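Local coordinates for MgGH51 (Meripilus giganteus, PDB 6ZPV), which hydrolyses terminal alpha-L-arabinofuranosyl residues from arabinose-containing glycans, as a fungal member of glycoside hydrolase family GH51, at residues A[3-8]-A[564-569]; A[521-526]-A[536-541]; A[546-551]-A[622-627]; A[570-575]-A[606-611]. All coordinates share one frame; numbering follows the deposited sequence.

Interaction 1 (A[3-8]-A[564-569]); sequences VTVNKN and FQLTQF
Val3 and Thr4 run parallel to Phe564 and Gln565 as neighbouring strands, tied by Gln565 N to Val3 O (2.9 Å) and Val5 N to Gln565 O (3.0 Å), before the two chains part around a type I turn from Leu566 to Phe569. Val3 lies alongside Phe564, its CB 3.7 Å from ring atom CD1. Val5 divides its branches: CG2 packs on Leu566 CD1, while CG1, anti to the backbone N (chi1 -175°), sits 3.8 Å from CE1 of Phe569, in the plane of that ring and at its edge. One face of the same ring takes Lys7 CA in a CH-pi contact, 4.0 Å from the centroid and displaced toward the rim. Gln568 reaches across with its chain extended beyond CG, and its OE1 accepts Lys7 N at 3.0 Å from above the amide plane. A water bridges OE1 to Asn6 OD1, which also closes an Asx turn by accepting Asn8 N (2.9 Å). A second water donates to Val5 O and Gln565 O and accepts from Gln568 N, filling in where direct strand pairing stops. Gln565 OE1 turns instead to Thr609 OG1 on the next strand. Between 3-8 and 564-569 the polar links are thus two backbone bonds, the Gln568 amide and two waters, backed by an apolar side of Val3, Val5, Phe564, Leu566 and Phe569; Thr527 and Pro525 bond the N-terminal segment further.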
loop_
_atom_site.group_PDB
_atom_site.type_symbol
_atom_site.label_atom_id
_atom_site.label_comp_id
_atom_site.label_asym_id
_atom_site.label_seq_id
_atom_site.Cartn_x
_atom_site.Cartn_y
_atom_site.Cartn_z
ATOM N N VAL A 3 -13.917 36.031 0.979
ATOM C CA VAL A 3 -14.187 34.853 1.819
ATOM C C VAL A 3 -14.212 35.285 3.262
ATOM O O VAL A 3 -13.156 35.640 3.833
ATOM C CB VAL A 3 -13.140 33.757 1.601
ATOM C CG1 VAL A 3 -13.453 32.570 2.460
ATOM C CG2 VAL A 3 -13.080 33.335 0.152
ATOM N N THR A 4 -15.405 35.309 3.850
ATOM C CA THR A 4 -15.578 35.680 5.250
ATOM C C THR A 4 -15.492 34.414 6.082
ATOM O O THR A 4 -16.247 33.452 5.805
ATOM C CB THR A 4 -16.902 36.415 5.429
ATOM O OG1 THR A 4 -16.855 37.628 4.667
ATOM C CG2 THR A 4 -17.160 36.762 6.887
ATOM N N VAL A 5 -14.691 34.422 7.136
ATOM C CA VAL A 5 -14.442 33.249 7.993
ATOM C C VAL A 5 -15.214 33.412 9.281
ATOM O O VAL A 5 -15.037 34.433 9.977
ATOM C CB VAL A 5 -12.944 33.075 8.249
ATOM C CG1 VAL A 5 -12.738 31.808 9.031
ATOM C CG2 VAL A 5 -12.187 33.070 6.912
ATOM N N ASN A 6 -16.061 32.465 9.622
ATOM C CA ASN A 6 -16.780 32.502 10.903
ATOM C C ASN A 6 -15.820 32.154 12.026
ATOM O O ASN A 6 -15.075 31.146 11.940
ATOM C CB ASN A 6 -17.941 31.508 10.831
ATOM C CG ASN A 6 -19.034 31.708 11.853
ATOM O OD1 ASN A 6 -18.771 31.936 13.035
ATOM N ND2 ASN A 6 -20.252 31.550 11.345
ATOM N N LYS A 7 -15.853 32.931 13.106
ATOM C CA LYS A 7 -15.035 32.644 14.284
ATOM C C LYS A 7 -15.533 31.424 15.053
ATOM O O LYS A 7 -14.791 30.927 15.893
ATOM C CB LYS A 7 -14.947 33.827 15.238
ATOM C CG LYS A 7 -16.261 34.176 15.922
ATOM C CD LYS A 7 -16.158 35.253 17.012
ATOM C CE LYS A 7 -17.508 35.750 17.476
ATOM N NZ LYS A 7 -18.285 34.665 18.122
ATOM N N ASN A 8 -16.757 30.993 14.839
ATOM C CA ASN A 8 -17.379 29.891 15.595
ATOM C C ASN A 8 -17.297 28.592 14.814
ATOM O O ASN A 8 -17.977 28.453 13.791
ATOM C CB ASN A 8 -18.813 30.197 15.900
ATOM C CG ASN A 8 -18.993 31.352 16.850
ATOM O OD1 ASN A 8 -18.182 31.553 17.774
ATOM N ND2 ASN A 8 -20.039 32.097 16.596
ATOM N N PHE A 564 -9.522 37.396 2.075
ATOM C CA PHE A 564 -9.927 36.749 3.330
ATOM C C PHE A 564 -10.257 37.784 4.368
ATOM O O PHE A 564 -9.441 38.695 4.627
ATOM C CB PHE A 564 -8.826 35.808 3.805
ATOM C CG PHE A 564 -8.707 34.594 2.932
ATOM C CD1 PHE A 564 -9.669 33.566 2.994
ATOM C CD2 PHE A 564 -7.710 34.493 1.985
ATOM C CE1 PHE A 564 -9.557 32.489 2.137
ATOM C CE2 PHE A 564 -7.626 33.401 1.145
ATOM C CZ PHE A 564 -8.553 32.400 1.206
ATOM N N GLN A 565 -11.421 37.625 4.982
ATOM C CA GLN A 565 -11.916 38.509 6.053
ATOM C C GLN A 565 -12.051 37.685 7.319
ATOM O O GLN A 565 -12.930 36.819 7.410
ATOM C CB GLN A 565 -13.239 39.167 5.662
ATOM C CG GLN A 565 -13.138 40.113 4.521
ATOM C CD GLN A 565 -12.403 41.403 4.785
ATOM O OE1 GLN A 565 -11.967 41.630 5.905
ATOM N NE2 GLN A 565 -12.405 42.298 3.796
ATOM N N LEU A 566 -11.171 37.960 8.262
ATOM C CA LEU A 566 -11.073 37.299 9.579
ATOM C C LEU A 566 -11.353 38.330 10.677
ATOM O O LEU A 566 -10.916 38.122 11.869
ATOM C CB LEU A 566 -9.711 36.647 9.756
ATOM C CG LEU A 566 -9.515 35.315 9.000
ATOM C CD1 LEU A 566 -9.340 35.519 7.536
ATOM C CD2 LEU A 566 -8.392 34.554 9.569
ATOM N N THR A 567 -12.132 39.369 10.374
ATOM C CA THR A 567 -12.389 40.426 11.369
ATOM C C THR A 567 -13.272 39.940 12.531
ATOM O O THR A 567 -13.314 40.646 13.542
ATOM C CB THR A 567 -13.042 41.604 10.666
ATOM O OG1 THR A 567 -14.233 41.207 10.032
ATOM C CG2 THR A 567 -12.074 42.249 9.694
ATOM N N GLN A 568 -13.950 38.801 12.435
ATOM C CA GLN A 568 -14.732 38.295 13.580
ATOM C C GLN A 568 -13.818 37.866 14.729
ATOM O O GLN A 568 -14.272 37.783 15.889
ATOM C CB GLN A 568 -15.613 37.100 13.180
ATOM C CG GLN A 568 -16.743 37.522 12.253
ATOM C CD GLN A 568 -17.566 36.333 11.830
ATOM O OE1 GLN A 568 -17.626 35.309 12.562
ATOM N NE2 GLN A 568 -18.210 36.476 10.669
ATOM N N PHE A 569 -12.604 37.451 14.421
ATOM C CA PHE A 569 -11.677 36.930 15.443
ATOM C C PHE A 569 -11.194 38.063 16.354
ATOM O O PHE A 569 -11.175 39.262 15.998
ATOM C CB PHE A 569 -10.498 36.211 14.789
ATOM C CG PHE A 569 -10.877 34.941 14.037
ATOM C CD1 PHE A 569 -11.371 34.951 12.729
ATOM C CD2 PHE A 569 -10.885 33.747 14.680
ATOM C CE1 PHE A 569 -11.820 33.822 12.088
ATOM C CE2 PHE A 569 -11.277 32.577 14.006
ATOM C CZ PHE A 569 -11.716 32.628 12.691
HETATM O O HOH W 1 -14.346 37.063 10.127
HETATM O O HOH W 2 -20.027 34.435 13.619
#

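Interaction 2 (A[521-526]-A[536-541]); sequences DQYLPS and HWSITR
The Tyr523 ring presents its edge to Ser538, whose OG lies in the ring plane 3.3 Å from CE1; outside the hairpin it also meets the ring of His11, the planes nearly parallel. At the edge of the Trp537 indole sits Ser526 OG, also in plane; it accepts a weak bond from NE1 at 3.2 Å, the stronger partner of NE1 being Thr527 O. The Arg541 guanidinium, in the conformer given here, receives Gln522 OE1 at its edge, 3.0 Å from NH1, with the amide and guanidinium planes 31° apart. These two side chains lie alongside each other, and Arg541 NH2 goes on to Thr626 O. The antiparallel backbones here form a classic beta bulge, Asp521 and Gln522 both facing Arg541, with Gln522 N to Arg541 O at 2.9 Å and Arg541 N to Gln522 O at 2.8 Å. Leu524 N bonds to Ile539 O, and Leu524 CD1 packs 4.0 Å from Ile539 CG2. Past this point the strands diverge. There a water, itself held by the Tyr523 and Ser526 hydroxyls, satisfies Leu524 O and Ile539 N where direct pairing lapses, so the hairpin can splay without stranding the N-H of Ile539 inside a buried contact.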
loop_
_atom_site.group_PDB
_atom_site.type_symbol
_atom_site.label_atom_id
_atom_site.label_comp_id
_atom_site.label_asym_id
_atom_site.label_seq_id
_atom_site.Cartn_x
_atom_site.Cartn_y
_atom_site.Cartn_z
ATOM N N ASP A 521 -8.596 20.368 14.199
ATOM C CA ASP A 521 -9.675 19.600 14.821
ATOM C C ASP A 521 -10.985 20.360 14.866
ATOM O O ASP A 521 -12.004 19.764 15.219
ATOM C CB ASP A 521 -9.247 19.047 16.196
ATOM C CG ASP A 521 -8.883 20.103 17.204
ATOM O OD1 ASP A 521 -8.945 21.296 16.868
ATOM O OD2 ASP A 521 -8.615 19.737 18.369
ATOM N N GLN A 522 -10.989 21.632 14.459
ATOM C CA GLN A 522 -12.222 22.428 14.385
ATOM C C GLN A 522 -12.457 22.831 12.923
ATOM O O GLN A 522 -11.515 23.326 12.254
ATOM C CB GLN A 522 -12.103 23.715 15.215
ATOM C CG GLN A 522 -11.676 23.512 16.670
ATOM C CD GLN A 522 -11.585 24.818 17.401
ATOM O OE1 GLN A 522 -11.151 25.849 16.850
ATOM N NE2 GLN A 522 -12.027 24.835 18.681
ATOM N N TYR A 523 -13.688 22.698 12.422
ATOM C CA TYR A 523 -14.064 23.214 11.099
ATOM C C TYR A 523 -14.638 24.616 11.265
ATOM O O TYR A 523 -15.606 24.777 12.006
ATOM C CB TYR A 523 -15.061 22.314 10.359
ATOM C CG TYR A 523 -15.391 22.863 8.995
ATOM C CD1 TYR A 523 -14.476 22.775 7.952
ATOM C CD2 TYR A 523 -16.576 23.545 8.784
ATOM C CE1 TYR A 523 -14.717 23.378 6.733
ATOM C CE2 TYR A 523 -16.833 24.117 7.567
ATOM C CZ TYR A 523 -15.892 24.075 6.546
ATOM O OH TYR A 523 -16.114 24.690 5.332
ATOM N N LEU A 524 -14.062 25.574 10.556
ATOM C CA LEU A 524 -14.526 26.983 10.603
ATOM C C LEU A 524 -15.332 27.270 9.332
ATOM O O LEU A 524 -14.779 27.336 8.236
ATOM C CB LEU A 524 -13.335 27.943 10.694
ATOM C CG LEU A 524 -12.525 27.878 11.947
ATOM C CD1 LEU A 524 -11.381 28.842 11.876
ATOM C CD2 LEU A 524 -13.359 28.238 13.203
ATOM N N PRO A 525 -16.669 27.445 9.457
ATOM C CA PRO A 525 -17.445 27.764 8.263
ATOM C C PRO A 525 -16.939 29.065 7.612
ATOM O O PRO A 525 -16.437 29.978 8.309
ATOM C CB PRO A 525 -18.899 27.932 8.753
ATOM C CG PRO A 525 -18.912 27.309 10.116
ATOM C CD PRO A 525 -17.497 27.353 10.674
ATOM N N SER A 526 -17.133 29.138 6.314
ATOM C CA SER A 526 -16.733 30.313 5.527
ATOM C C SER A 526 -17.738 30.489 4.415
ATOM O O SER A 526 -18.543 29.582 4.102
ATOM C CB SER A 526 -15.310 30.183 5.021
ATOM O OG SER A 526 -15.175 29.068 4.135
ATOM N N HIS A 536 -12.171 26.538 -4.899
ATOM C CA HIS A 536 -12.732 25.961 -3.660
ATOM C C HIS A 536 -11.769 26.165 -2.523
ATOM O O HIS A 536 -10.567 26.327 -2.712
ATOM C CB HIS A 536 -13.004 24.453 -3.875
ATOM C CG HIS A 536 -14.096 24.188 -4.851
ATOM N ND1 HIS A 536 -15.385 24.060 -4.429
ATOM C CD2 HIS A 536 -14.056 24.173 -6.214
ATOM C CE1 HIS A 536 -16.115 23.953 -5.562
ATOM N NE2 HIS A 536 -15.355 24.032 -6.637
ATOM N N TRP A 537 -12.293 26.138 -1.302
ATOM C CA TRP A 537 -11.450 26.298 -0.113
ATOM C C TRP A 537 -12.126 25.615 1.065
ATOM O O TRP A 537 -13.340 25.349 1.048
ATOM C CB TRP A 537 -11.225 27.808 0.183
ATOM C CG TRP A 537 -12.484 28.585 0.288
ATOM C CD1 TRP A 537 -13.282 28.735 1.401
ATOM C CD2 TRP A 537 -13.158 29.289 -0.790
ATOM N NE1 TRP A 537 -14.402 29.454 1.074
ATOM C CE2 TRP A 537 -14.338 29.808 -0.261
ATOM C CE3 TRP A 537 -12.864 29.473 -2.128
ATOM C CZ2 TRP A 537 -15.251 30.530 -1.046
ATOM C CZ3 TRP A 537 -13.733 30.207 -2.880
ATOM C CH2 TRP A 537 -14.918 30.730 -2.348
ATOM N N SER A 538 -11.340 25.389 2.113
ATOM C CA SER A 538 -11.815 24.831 3.397
ATOM C C SER A 538 -10.866 25.309 4.492
ATOM O O SER A 538 -9.637 25.295 4.290
ATOM C CB SER A 538 -11.877 23.310 3.336
ATOM O OG SER A 538 -12.265 22.765 4.590
ATOM N N ILE A 539 -11.427 25.713 5.632
ATOM C CA ILE A 539 -10.663 26.328 6.728
ATOM C C ILE A 539 -10.901 25.488 7.975
ATOM O O ILE A 539 -12.051 25.257 8.390
ATOM C CB ILE A 539 -11.033 27.796 6.935
ATOM C CG1 ILE A 539 -10.883 28.559 5.612
ATOM C CG2 ILE A 539 -10.199 28.367 8.032
ATOM C CD1 ILE A 539 -11.320 29.987 5.610
ATOM N N THR A 540 -9.807 25.096 8.614
ATOM C CA THR A 540 -9.833 24.387 9.896
ATOM C C THR A 540 -8.886 25.026 10.881
ATOM O O THR A 540 -8.046 25.851 10.471
ATOM C CB THR A 540 -9.523 22.871 9.738
ATOM O OG1 THR A 540 -8.187 22.730 9.243
ATOM C CG2 THR A 540 -10.530 22.188 8.834
ATOM N N ARG A 541 -9.017 24.666 12.137
ATOM C CA ARG A 541 -8.238 25.279 13.239
ATOM C C ARG A 541 -7.837 24.203 14.249
ATOM O O ARG A 541 -8.691 23.390 14.601
ATOM C CB ARG A 541 -9.063 26.424 13.845
ATOM C CG ARG A 541 -8.383 27.198 14.966
ATOM C CD ARG A 541 -9.206 28.427 15.380
ATOM N NE ARG A 541 -8.624 29.206 16.460
ATOM C CZ ARG A 541 -8.731 28.917 17.767
ATOM N NH1 ARG A 541 -9.427 27.852 18.184
ATOM N NH2 ARG A 541 -8.091 29.665 18.670
HETATM O O HOH W 3 -14.275 26.826 5.607
HETATM O O HOH W 4 -15.582 24.924 2.552
#

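Interaction 3 (A[546-551]-A[622-627]); sequences GKTFIK and ITVTTN
Strands 547-554 and 618-625 are antiparallel neighbours in the seven-stranded antiparallel sheet of the C-terminal beta domain, 618-625 being the last strand of the chain; Gly546 and Thr626 continue the pairing at one end. Ile550 and Ile622 form a hydrogen-bonded pair, Ile550 N to Ile622 O at 2.8 Å and Ile622 N to Ile550 O at 2.9 Å; Thr548 and Val624 form the next, with Thr548 N to Val624 O at 2.7 Å. On one face Ile550 CB and Ile622 CB meet at 4.3 Å, and Phe610 of strand 609-614 packs against both residues. On the other, Phe549 and Thr623 run alongside each other in the same direction, with Thr623 OG1 near the ring plane at the edge, 3.6 Å from Phe549 CD1. Gly546, at positive phi (77°), brings its CA to 3.4 Å from Thr626 O. Its carbonyl oxygen is gripped twice, by Thr626 N and by Thr548 OG1, from opposite faces of the carbonyl plane. Thr548 OG1 stands beside its own backbone N (chi1 -57°), which places it to donate to Gly546 O. Having spent its proton there, that hydroxyl oxygen accepts a hydrogen bond from Thr626 OG1 at 2.8 Å, where the two threonine side chains cross at about a right angle.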
loop_
_atom_site.group_PDB
_atom_site.type_symbol
_atom_site.label_atom_id
_atom_site.label_comp_id
_atom_site.label_asym_id
_atom_site.label_seq_id
_atom_site.Cartn_x
_atom_site.Cartn_y
_atom_site.Cartn_z
ATOM N N GLY A 546 -4.464 27.389 18.105
ATOM C CA GLY A 546 -5.047 28.406 17.237
ATOM C C GLY A 546 -4.451 28.415 15.821
ATOM O O GLY A 546 -4.839 29.283 15.034
ATOM N N LYS A 547 -3.562 27.471 15.475
ATOM C CA LYS A 547 -3.074 27.371 14.087
ATOM C C LYS A 547 -4.295 27.124 13.193
ATOM O O LYS A 547 -5.110 26.218 13.447
ATOM C CB LYS A 547 -2.027 26.293 13.953
ATOM C CG LYS A 547 -0.647 26.677 14.302
ATOM C CD LYS A 547 0.279 25.591 13.817
ATOM C CE LYS A 547 1.682 26.062 13.893
ATOM N NZ LYS A 547 2.521 24.910 13.512
ATOM N N THR A 548 -4.426 27.947 12.149
ATOM C CA THR A 548 -5.607 27.985 11.301
ATOM C C THR A 548 -5.148 27.772 9.861
ATOM O O THR A 548 -4.289 28.549 9.350
ATOM C CB THR A 548 -6.346 29.324 11.498
ATOM O OG1 THR A 548 -6.668 29.472 12.878
ATOM C CG2 THR A 548 -7.596 29.441 10.658
ATOM N N PHE A 549 -5.701 26.751 9.232
ATOM C CA PHE A 549 -5.235 26.224 7.926
ATOM C C PHE A 549 -6.257 26.534 6.870
ATOM O O PHE A 549 -7.379 26.002 6.921
ATOM C CB PHE A 549 -5.018 24.731 8.039
ATOM C CG PHE A 549 -4.193 24.292 9.214
ATOM C CD1 PHE A 549 -2.824 24.394 9.194
ATOM C CD2 PHE A 549 -4.805 23.756 10.331
ATOM C CE1 PHE A 549 -2.045 23.969 10.262
ATOM C CE2 PHE A 549 -4.072 23.318 11.405
ATOM C CZ PHE A 549 -2.692 23.458 11.372
ATOM N N ILE A 550 -5.913 27.422 5.952
ATOM C CA ILE A 550 -6.768 27.846 4.844
ATOM C C ILE A 550 -6.296 27.138 3.603
ATOM O O ILE A 550 -5.217 27.436 3.071
ATOM C CB ILE A 550 -6.737 29.376 4.693
ATOM C CG1 ILE A 550 -7.128 30.111 5.957
ATOM C CG2 ILE A 550 -7.577 29.783 3.499
ATOM C CD1 ILE A 550 -6.775 31.583 5.962
ATOM N N LYS A 551 -7.052 26.127 3.156
ATOM C CA LYS A 551 -6.680 25.294 1.987
ATOM C C LYS A 551 -7.479 25.736 0.787
ATOM O O LYS A 551 -8.699 25.852 0.897
ATOM C CB LYS A 551 -6.866 23.797 2.358
ATOM C CG LYS A 551 -5.962 23.353 3.491
ATOM C CD LYS A 551 -5.705 21.906 3.622
ATOM C CE LYS A 551 -6.879 21.139 4.120
ATOM N NZ LYS A 551 -6.661 20.536 5.550
ATOM N N ILE A 622 -2.518 28.365 3.405
ATOM C CA ILE A 622 -2.089 29.538 4.181
ATOM C C ILE A 622 -2.341 29.190 5.637
ATOM O O ILE A 622 -3.493 28.835 5.997
ATOM C CB ILE A 622 -2.816 30.836 3.766
ATOM C CG1 ILE A 622 -2.428 31.174 2.338
ATOM C CG2 ILE A 622 -2.443 31.963 4.748
ATOM C CD1 ILE A 622 -3.213 32.350 1.731
ATOM N N THR A 623 -1.316 29.286 6.499
ATOM C CA THR A 623 -1.451 28.998 7.933
ATOM C C THR A 623 -1.219 30.282 8.711
ATOM O O THR A 623 -0.116 30.874 8.615
ATOM C CB THR A 623 -0.488 27.907 8.376
ATOM O OG1 THR A 623 -0.679 26.739 7.558
ATOM C CG2 THR A 623 -0.696 27.551 9.823
ATOM N N VAL A 624 -2.188 30.662 9.510
ATOM C CA VAL A 624 -2.090 31.820 10.428
ATOM C C VAL A 624 -2.451 31.325 11.828
ATOM O O VAL A 624 -2.943 30.198 11.985
ATOM C CB VAL A 624 -3.033 32.957 9.962
ATOM C CG1 VAL A 624 -2.535 33.520 8.656
ATOM C CG2 VAL A 624 -4.495 32.583 9.895
ATOM N N THR A 625 -2.244 32.144 12.830
ATOM C CA THR A 625 -2.738 31.872 14.194
ATOM C C THR A 625 -3.947 32.768 14.431
ATOM O O THR A 625 -3.853 33.975 14.226
ATOM C CB THR A 625 -1.650 32.003 15.233
ATOM O OG1 THR A 625 -0.587 31.113 14.892
ATOM C CG2 THR A 625 -2.149 31.673 16.597
ATOM N N THR A 626 -5.029 32.191 14.972
ATOM C CA THR A 626 -6.246 32.964 15.323
ATOM C C THR A 626 -6.674 32.648 16.752
ATOM O O THR A 626 -6.477 31.512 17.209
ATOM C CB THR A 626 -7.401 32.709 14.358
ATOM O OG1 THR A 626 -7.867 31.377 14.515
ATOM C CG2 THR A 626 -7.030 32.988 12.927
ATOM N N ASN A 627 -7.315 33.615 17.382
ATOM C CA ASN A 627 -7.992 33.409 18.689
ATOM C C ASN A 627 -9.195 34.358 18.750
ATOM O O ASN A 627 -9.286 35.285 17.935
ATOM C CB ASN A 627 -7.038 33.520 19.902
ATOM C CG ASN A 627 -5.929 32.475 20.020
ATOM O OD1 ASN A 627 -6.170 31.379 20.564
ATOM N ND2 ASN A 627 -4.694 32.813 19.597
ATOM O OXT ASN A 627 -10.060 34.188 19.649
#

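Interaction 4 (A[570-575]-A[606-611]); sequences NSVSST and TGKTFT. With SO4 (sulfate ion), chain H.
Lys608 reaches along the loop from Val572 toward Asn570. From CB its CG lies beside the backbone N, anti to the carbonyl carbon (chi1 -75°), and touches Val572 CG2 at 3.8 Å. The chain then runs extended through CD to CE, which comes within 3.4 Å of Asn570 O. NZ at the tip donates to that same oxygen at 3.1 Å, from well above the carbonyl plane, and adds a weak bond to Phe569 O, so two successive backbone carbonyls share the ammonium group. Val572 turns its other branch to the backbone of the facing loop: CG1 lies 3.3 Å from Gly607 O. Gly607 itself has positive phi (117°), a backbone angle that glycine adopts readily. Farther along, Thr606 N donates to Ser574 O at 3.0 Å in a nearly straight bond. Thr606 OG1, in the conformer given, donates to Ser573 O at 3.0 Å, approaching from above the carbonyl plane. Its CG2 sits over the centre of one face of the Phe610 ring. Ser573 OG donates to Thr575 O and also accepts Thr625 N. A sulfate, probably from the crystallisation liquor, accepts Ser574 N at O2 (2.9 Å). These bonds join two loops at the surface of the C-terminal beta domain, and Asn570 and Ser571, both opposite the terminal residue Asn627, form a classic beta bulge there.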
loop_
_atom_site.group_PDB
_atom_site.type_symbol
_atom_site.label_atom_id
_atom_site.label_comp_id
_atom_site.label_asym_id
_atom_site.label_seq_id
_atom_site.Cartn_x
_atom_site.Cartn_y
_atom_site.Cartn_z
ATOM N N ASN A 570 -10.789 37.691 17.548
ATOM C CA ASN A 570 -10.099 38.605 18.489
ATOM C C ASN A 570 -8.729 39.010 17.955
ATOM O O ASN A 570 -8.376 40.238 17.996
ATOM C CB ASN A 570 -9.942 37.952 19.847
ATOM C CG ASN A 570 -11.290 37.701 20.460
ATOM O OD1 ASN A 570 -12.057 38.635 20.603
ATOM N ND2 ASN A 570 -11.600 36.457 20.767
ATOM N N SER A 571 -7.955 38.038 17.546
ATOM C CA SER A 571 -6.584 38.275 17.043
ATOM C C SER A 571 -6.285 37.375 15.869
ATOM O O SER A 571 -6.743 36.181 15.862
ATOM C CB SER A 571 -5.584 38.116 18.082
ATOM O OG SER A 571 -5.607 36.825 18.598
ATOM N N VAL A 572 -5.484 37.854 14.927
ATOM C CA VAL A 572 -4.939 37.041 13.808
ATOM C C VAL A 572 -3.463 37.444 13.724
ATOM O O VAL A 572 -3.103 38.670 13.777
ATOM C CB VAL A 572 -5.643 37.299 12.472
ATOM C CG1 VAL A 572 -5.038 36.524 11.306
ATOM C CG2 VAL A 572 -7.130 37.063 12.606
ATOM N N SER A 573 -2.589 36.484 13.550
ATOM C CA SER A 573 -1.167 36.752 13.367
ATOM C C SER A 573 -0.944 37.698 12.196
ATOM O O SER A 573 -1.661 37.711 11.234
ATOM C CB SER A 573 -0.430 35.453 13.212
ATOM O OG SER A 573 -0.875 34.669 12.119
ATOM N N SER A 574 0.150 38.486 12.320
ATOM C CA SER A 574 0.558 39.486 11.312
ATOM C C SER A 574 1.274 38.862 10.134
ATOM O O SER A 574 1.480 39.543 9.136
ATOM C CB SER A 574 1.430 40.585 11.993
ATOM O OG SER A 574 0.560 41.310 12.863
ATOM N N THR A 575 1.766 37.622 10.318
ATOM C CA THR A 575 2.373 36.838 9.245
ATOM C C THR A 575 1.784 35.431 9.263
ATOM O O THR A 575 1.180 35.010 10.262
ATOM C CB THR A 575 3.908 36.771 9.385
ATOM O OG1 THR A 575 4.219 36.065 10.591
ATOM C CG2 THR A 575 4.561 38.123 9.361
ATOM N N THR A 606 -0.199 38.788 6.757
ATOM C CA THR A 606 -1.628 38.387 6.836
ATOM C C THR A 606 -2.449 39.485 7.552
ATOM O O THR A 606 -2.831 40.409 6.936
ATOM C CB THR A 606 -1.699 36.926 7.320
ATOM O OG1 THR A 606 -0.878 36.687 8.471
ATOM C CG2 THR A 606 -1.233 35.947 6.250
ATOM N N GLY A 607 -3.173 39.114 8.542
ATOM C CA GLY A 607 -3.863 39.895 9.548
ATOM C C GLY A 607 -5.319 39.627 9.388
ATOM O O GLY A 607 -5.722 38.575 8.810
ATOM N N LYS A 608 -6.135 40.503 9.932
ATOM C CA LYS A 608 -7.585 40.278 9.881
ATOM C C LYS A 608 -8.126 40.378 8.476
ATOM O O LYS A 608 -9.255 39.869 8.266
ATOM C CB LYS A 608 -8.323 41.177 10.871
ATOM C CG LYS A 608 -8.197 40.722 12.313
ATOM C CD LYS A 608 -8.802 41.626 13.350
ATOM C CE LYS A 608 -8.781 41.023 14.720
ATOM N NZ LYS A 608 -9.448 41.937 15.700
ATOM N N THR A 609 -7.430 41.058 7.577
ATOM C CA THR A 609 -7.821 41.104 6.158
ATOM C C THR A 609 -6.547 40.865 5.362
ATOM O O THR A 609 -5.544 41.599 5.577
ATOM C CB THR A 609 -8.448 42.482 5.777
ATOM O OG1 THR A 609 -9.592 42.714 6.604
ATOM C CG2 THR A 609 -8.850 42.499 4.320
ATOM N N PHE A 610 -6.570 39.962 4.387
ATOM C CA PHE A 610 -5.422 39.784 3.497
ATOM C C PHE A 610 -5.900 39.187 2.195
ATOM O O PHE A 610 -7.010 38.583 2.180
ATOM C CB PHE A 610 -4.299 39.011 4.208
ATOM C CG PHE A 610 -4.657 37.591 4.572
ATOM C CD1 PHE A 610 -5.218 37.352 5.782
ATOM C CD2 PHE A 610 -4.454 36.541 3.710
ATOM C CE1 PHE A 610 -5.532 36.085 6.165
ATOM C CE2 PHE A 610 -4.785 35.264 4.099
ATOM C CZ PHE A 610 -5.368 35.043 5.324
ATOM N N THR A 611 -5.082 39.294 1.182
ATOM C CA THR A 611 -5.468 38.872 -0.167
ATOM C C THR A 611 -4.475 37.855 -0.686
ATOM O O THR A 611 -3.265 38.043 -0.532
ATOM C CB THR A 611 -5.591 40.106 -1.076
ATOM O OG1 THR A 611 -6.562 40.989 -0.523
ATOM C CG2 THR A 611 -5.912 39.734 -2.493
HETATM S S SO4 H . 1.791 38.648 15.856
HETATM O O1 SO4 H . 0.720 37.966 16.520
HETATM O O2 SO4 H . 1.965 37.971 14.566
HETATM O O3 SO4 H . 1.254 39.946 15.506
HETATM O O4 SO4 H . 2.861 38.868 16.701
#

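All four contacts gather on one side of the chain's centre, their own centres 29 to 40 Å from it, and none of their residues belongs to the glycan sites. Interactions 2 and 3 share the antiparallel sheet: their centres are 9 Å apart, and Thr540 O meets Phe549 N at 2.8 Å. Interaction 1 and the 606-611 side of interaction 4 meet in the smaller mixed sheet, with Leu566 N and Lys608 O 2.7 Å apart. Packing connects the two layers, with Val5 CG2 3.5 Å from Ile539 CD1 and Phe564 CZ 3.6 Å from Ile550 CG2. The C-terminus joins interaction 3 to interaction 4 through Asn627 OXT and Asn570 ND2 (3.0 Å). Both chain ends thus close on the same domain.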